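Local coordinates for protein bacterioferritin (Rhodobacter capsulatus, PDB 1JGC) that stores iron, oxidising ferrous ions with dioxygen at a ferroxidase centre and helping lay down the ferric mineral inside a haem-containing shell of 24 subunits, at the interface of chains A and B and the interface of chains A and C. Coordinates in Å, arbitrary orientation; residue numbers count along the deposited sequence, not the author numbering. Chains: chain A/B/C, bacterioferritin.

Contact 1: the interface of chains A and B. Residues chain A 151, 154-156; chain B 140, 144, 148, 151-152.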
loop_
_atom_site.group_PDB
_atom_site.type_symbol
_atom_site.label_atom_id
_atom_site.label_comp_id
_atom_site.label_asym_id
_atom_site.label_seq_id
_atom_site.Cartn_x
_atom_site.Cartn_y
_atom_site.Cartn_z
ATOM N N LEU A 151 30.574 8.259 35.604
ATOM C CA LEU A 151 30.542 7.207 34.607
ATOM C C LEU A 151 29.119 7.001 34.083
ATOM O O LEU A 151 28.891 6.981 32.877
ATOM C CB LEU A 151 31.085 5.912 35.211
ATOM C CG LEU A 151 31.116 4.665 34.324
ATOM C CD1 LEU A 151 31.773 4.986 32.989
ATOM C CD2 LEU A 151 31.876 3.560 35.045
ATOM N N ALA A 154 28.066 9.892 31.776
ATOM C CA ALA A 154 29.006 10.299 30.737
ATOM C C ALA A 154 28.678 9.680 29.380
ATOM O O ALA A 154 27.992 8.662 29.285
ATOM C CB ALA A 154 30.422 9.920 31.144
ATOM N N ALA A 155 29.176 10.302 28.324
ATOM C CA ALA A 155 28.947 9.790 26.985
ATOM C C ALA A 155 30.238 9.186 26.438
ATOM O O ALA A 155 31.326 9.722 26.653
ATOM C CB ALA A 155 28.469 10.912 26.071
ATOM N N PRO A 156 30.131 8.052 25.730
ATOM C CA PRO A 156 31.303 7.385 25.151
ATOM C C PRO A 156 31.889 8.287 24.062
ATOM O O PRO A 156 31.202 9.176 23.558
ATOM C CB PRO A 156 30.722 6.091 24.574
ATOM C CG PRO A 156 29.497 5.846 25.419
ATOM C CD PRO A 156 28.920 7.236 25.547
ATOM N N LEU B 140 37.583 14.243 31.183
ATOM C CA LEU B 140 36.702 13.177 31.630
ATOM C C LEU B 140 37.517 11.960 32.043
ATOM O O LEU B 140 37.116 11.196 32.922
ATOM C CB LEU B 140 35.727 12.791 30.521
ATOM C CG LEU B 140 34.765 11.650 30.853
ATOM C CD1 LEU B 140 33.867 12.059 32.010
ATOM C CD2 LEU B 140 33.934 11.298 29.621
ATOM N N LEU B 144 37.046 10.350 35.705
ATOM C CA LEU B 144 36.590 8.968 35.828
ATOM C C LEU B 144 37.677 8.057 36.360
ATOM O O LEU B 144 37.407 7.172 37.162
ATOM C CB LEU B 144 36.133 8.420 34.469
ATOM C CG LEU B 144 34.939 9.065 33.769
ATOM C CD1 LEU B 144 34.693 8.368 32.445
ATOM C CD2 LEU B 144 33.710 8.974 34.657
ATOM N N GLY B 148 37.672 3.539 35.013
ATOM C CA GLY B 148 36.352 4.041 34.696
ATOM C C GLY B 148 36.219 4.490 33.255
ATOM O O GLY B 148 35.207 4.219 32.603
ATOM N N LEU B 151 36.190 1.520 30.982
ATOM C CA LEU B 151 34.893 0.870 31.060
ATOM C C LEU B 151 33.879 1.571 30.146
ATOM O O LEU B 151 33.188 0.927 29.359
ATOM C CB LEU B 151 34.401 0.884 32.509
ATOM C CG LEU B 151 33.043 0.246 32.815
ATOM C CD1 LEU B 151 32.956 -1.143 32.202
ATOM C CD2 LEU B 151 32.853 0.183 34.322
ATOM N N LEU B 152 33.813 2.895 30.248
ATOM C CA LEU B 152 32.892 3.706 29.453
ATOM C C LEU B 152 33.092 3.560 27.953
ATOM O O LEU B 152 32.148 3.699 27.172
ATOM C CB LEU B 152 33.049 5.184 29.825
ATOM C CG LEU B 152 32.288 6.230 29.009
ATOM C CD1 LEU B 152 30.798 6.045 29.200
ATOM C CD2 LEU B 152 32.705 7.619 29.450
#
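A:Leu151 and B:Leu152 form the apolar centre of this subunit interface, their side chains running antiparallel alongside one another. The touching branch of A:Leu151 is CD1, which lies 3.4 Å from CB of B:Leu152. Its other methyl, CD2, turns to B:Leu151 and meets CD2 of that residue at 3.6 Å, the two leucines crossing at about a right angle. In A:Leu151 CG stands anti to the backbone N (chi1 179°), and this projects the forked end away from its own helix and between the two successive leucines of chain B. The base of the same residue is covered by B:Leu144, whose CD2 comes to 3.6 Å from the A:Leu151 CA.

B:Leu152 answers by reaching the opposite way, with its two methyls divided between parts of the chain A tail. CD2 packs on CB of A:Ala154 at 3.7 Å, while CD1 lies 4.0 Å from CG of A:Pro156, whose ring crosses the leucine at about a right angle. B:Leu140 adds a lighter contact, both of its methyls approaching the A:Ala154 methyl. An alanine in place of B:Leu152 would remove the branched end that A:Ala154 and A:Pro156 pack on, and a gap would probably open between the tail and the chain B helix.

Toward the rim, backbone carbonyls border the leucines. The B:Gly148 oxygen O sits 3.5 Å from CD1 of A:Leu151, and O of A:Ala155 lies 3.8 Å from CD2 of B:Leu152; both are van der Waals neighbours.

In the fold, the short helix 146-152 is used by both chains but differently. Chain A contributes the end of this helix and the extended segment after it, whereas chain B contributes the same helix together with the end of its long helix 114-144. The contact is thus asymmetric and helps join subunits of the 24-subunit shell.

Contact 2: the interface of chains A and C. Residues chain A 1, 61, 64, 115; chain C 102, 128, 131-132, 135.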
loop_
_atom_site.group_PDB
_atom_site.type_symbol
_atom_site.label_atom_id
_atom_site.label_comp_id
_atom_site.label_asym_id
_atom_site.label_seq_id
_atom_site.Cartn_x
_atom_site.Cartn_y
_atom_site.Cartn_z
ATOM N N MET A 1 -8.280 42.919 32.905
ATOM C CA MET A 1 -8.874 42.844 34.270
ATOM C C MET A 1 -7.836 43.380 35.248
ATOM O O MET A 1 -6.754 42.816 35.377
ATOM C CB MET A 1 -9.216 41.390 34.600
ATOM C CG MET A 1 -10.095 41.217 35.822
ATOM S SD MET A 1 -10.468 39.472 36.125
ATOM C CE MET A 1 -9.070 39.046 37.283
ATOM N N ARG A 61 0.140 36.125 32.679
ATOM C CA ARG A 61 -0.793 36.393 33.758
ATOM C C ARG A 61 -0.619 37.824 34.241
ATOM O O ARG A 61 -1.592 38.493 34.585
ATOM C CB ARG A 61 -0.558 35.425 34.911
ATOM C CG ARG A 61 -1.490 35.621 36.084
ATOM C CD ARG A 61 -2.938 35.383 35.706
ATOM N NE ARG A 61 -3.812 35.553 36.863
ATOM C CZ ARG A 61 -5.137 35.512 36.812
ATOM N NH1 ARG A 61 -5.754 35.302 35.654
ATOM N NH2 ARG A 61 -5.847 35.701 37.917
ATOM N N PHE A 64 -2.294 40.211 31.777
ATOM C CA PHE A 64 -3.738 40.120 31.899
ATOM C C PHE A 64 -4.236 40.926 33.099
ATOM O O PHE A 64 -5.275 41.573 33.019
ATOM C CB PHE A 64 -4.163 38.663 32.053
ATOM C CG PHE A 64 -5.616 38.493 32.354
ATOM C CD1 PHE A 64 -6.579 38.901 31.445
ATOM C CD2 PHE A 64 -6.027 37.939 33.562
ATOM C CE1 PHE A 64 -7.937 38.757 31.737
ATOM C CE2 PHE A 64 -7.372 37.796 33.859
ATOM C CZ PHE A 64 -8.332 38.206 32.944
ATOM N N VAL A 115 -7.417 32.134 40.229
ATOM C CA VAL A 115 -6.552 31.717 39.138
ATOM C C VAL A 115 -5.074 31.903 39.466
ATOM O O VAL A 115 -4.274 30.980 39.282
ATOM C CB VAL A 115 -6.893 32.470 37.842
ATOM C CG1 VAL A 115 -5.993 31.984 36.716
ATOM C CG2 VAL A 115 -8.359 32.248 37.491
ATOM N N ARG C 102 -17.191 33.434 42.246
ATOM C CA ARG C 102 -16.239 33.628 43.340
ATOM C C ARG C 102 -16.940 33.500 44.694
ATOM O O ARG C 102 -16.367 33.025 45.682
ATOM C CB ARG C 102 -15.570 34.993 43.208
ATOM C CG ARG C 102 -14.696 35.075 41.987
ATOM C CD ARG C 102 -14.048 36.430 41.805
ATOM N NE ARG C 102 -13.035 36.376 40.750
ATOM C CZ ARG C 102 -12.915 37.276 39.776
ATOM N NH1 ARG C 102 -13.749 38.308 39.722
ATOM N NH2 ARG C 102 -11.973 37.141 38.849
ATOM N N GLU C 128 -12.322 33.791 33.205
ATOM C CA GLU C 128 -11.259 34.780 33.133
ATOM C C GLU C 128 -10.611 34.663 31.753
ATOM O O GLU C 128 -10.117 35.642 31.194
ATOM C CB GLU C 128 -10.242 34.577 34.266
ATOM C CG GLU C 128 -10.699 35.225 35.587
ATOM C CD GLU C 128 -9.585 35.412 36.621
ATOM O OE1 GLU C 128 -8.410 35.621 36.236
ATOM O OE2 GLU C 128 -9.891 35.375 37.832
ATOM N N VAL C 131 -12.789 36.625 29.454
ATOM C CA VAL C 131 -12.591 38.042 29.748
ATOM C C VAL C 131 -11.312 38.531 29.078
ATOM O O VAL C 131 -11.296 39.595 28.461
ATOM C CB VAL C 131 -12.480 38.309 31.272
ATOM C CG1 VAL C 131 -12.060 39.746 31.523
ATOM C CG2 VAL C 131 -13.808 38.029 31.944
ATOM N N ASP C 132 -10.246 37.746 29.211
ATOM C CA ASP C 132 -8.959 38.089 28.615
ATOM C C ASP C 132 -9.123 38.322 27.113
ATOM O O ASP C 132 -8.685 39.337 26.563
ATOM C CB ASP C 132 -7.960 36.959 28.862
ATOM C CG ASP C 132 -6.568 37.293 28.371
ATOM O OD1 ASP C 132 -6.305 38.482 28.065
ATOM O OD2 ASP C 132 -5.731 36.362 28.301
ATOM N N GLU C 135 -11.373 41.443 26.278
ATOM C CA GLU C 135 -10.662 42.695 26.528
ATOM C C GLU C 135 -9.668 42.957 25.408
ATOM O O GLU C 135 -9.504 44.095 24.963
ATOM C CB GLU C 135 -9.940 42.663 27.881
ATOM C CG GLU C 135 -10.881 42.569 29.072
ATOM C CD GLU C 135 -10.152 42.618 30.400
ATOM O OE1 GLU C 135 -9.057 42.025 30.492
ATOM O OE2 GLU C 135 -10.672 43.237 31.355
#
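A:Arg61 and C:Glu128 cross at about a right angle as side chains, yet their flat ends lie nearly coplanar, the guanidinium and carboxylate planes only 13° apart. The arginine approaches end-on in a salt bridge, and NH1 and NH2 both bond to a single carboxylate oxygen. NH1 meets OE1 of C:Glu128 at 2.7 Å, nearly along the C-O axis, and NH2 reaches the syn lone pair of that OE1 at 3.1 Å. A bend at chi2 (62°) in A:Arg61 brings its guanidinium to the carboxylate, and CG1 of A:Val115 rests toward the rim of one guanidinium face.

The other oxygen, OE2, is held from within chain C: NH2 of C:Arg102 bonds to it at 2.9 Å from above the carboxylate plane. This second arginine probably helps fix the rotation of the carboxylate and stabilise its negative charge. CG2 of A:Val115 and CE of A:Met1 pack against the same acid, the methionine crossing it at about a right angle with its SD at the edge of the C:Arg102 guanidinium.

A:Phe64 lays its ring obliquely against C:Asp132, ring and carboxylate planes 56° apart. Its CE1 comes to 3.4 Å from CA of C:Asp132, while CE2 lies near OE1 of C:Glu128. Beyond the ring, the terminal amine N of A:Met1 donates to the syn lone pair of OE1 of C:Glu135 at 2.7 Å, tying down the chain start.

This is a subunit interface of end-to-flank type, helping to assemble the 24-subunit shell: the N-terminus, the end of helix 38-64 and the start of helix 114-144 in chain A abut the flank of helix 114-144 in chain C, with C:Arg102 reaching in from the neighbouring helix 83-111.

The centres of contact 1 and contact 2 lie about 52 Å apart, near opposite ends of the chain A helical bundle. Both draw on helix 114-144, but in different copies: its first turn in chain A and its middle part in chain C enter contact 2, its C-terminal part in chain B enters contact 1. The salt bridges of contact 2 may add directional specificity to assembly that the apolar packing of contact 1 lacks. Neither interface as a whole is an exact two-fold. Because every subunit repeats these surfaces, each can engage several neighbours, as closure of the 24-subunit shell round its iron-storing cavity requires.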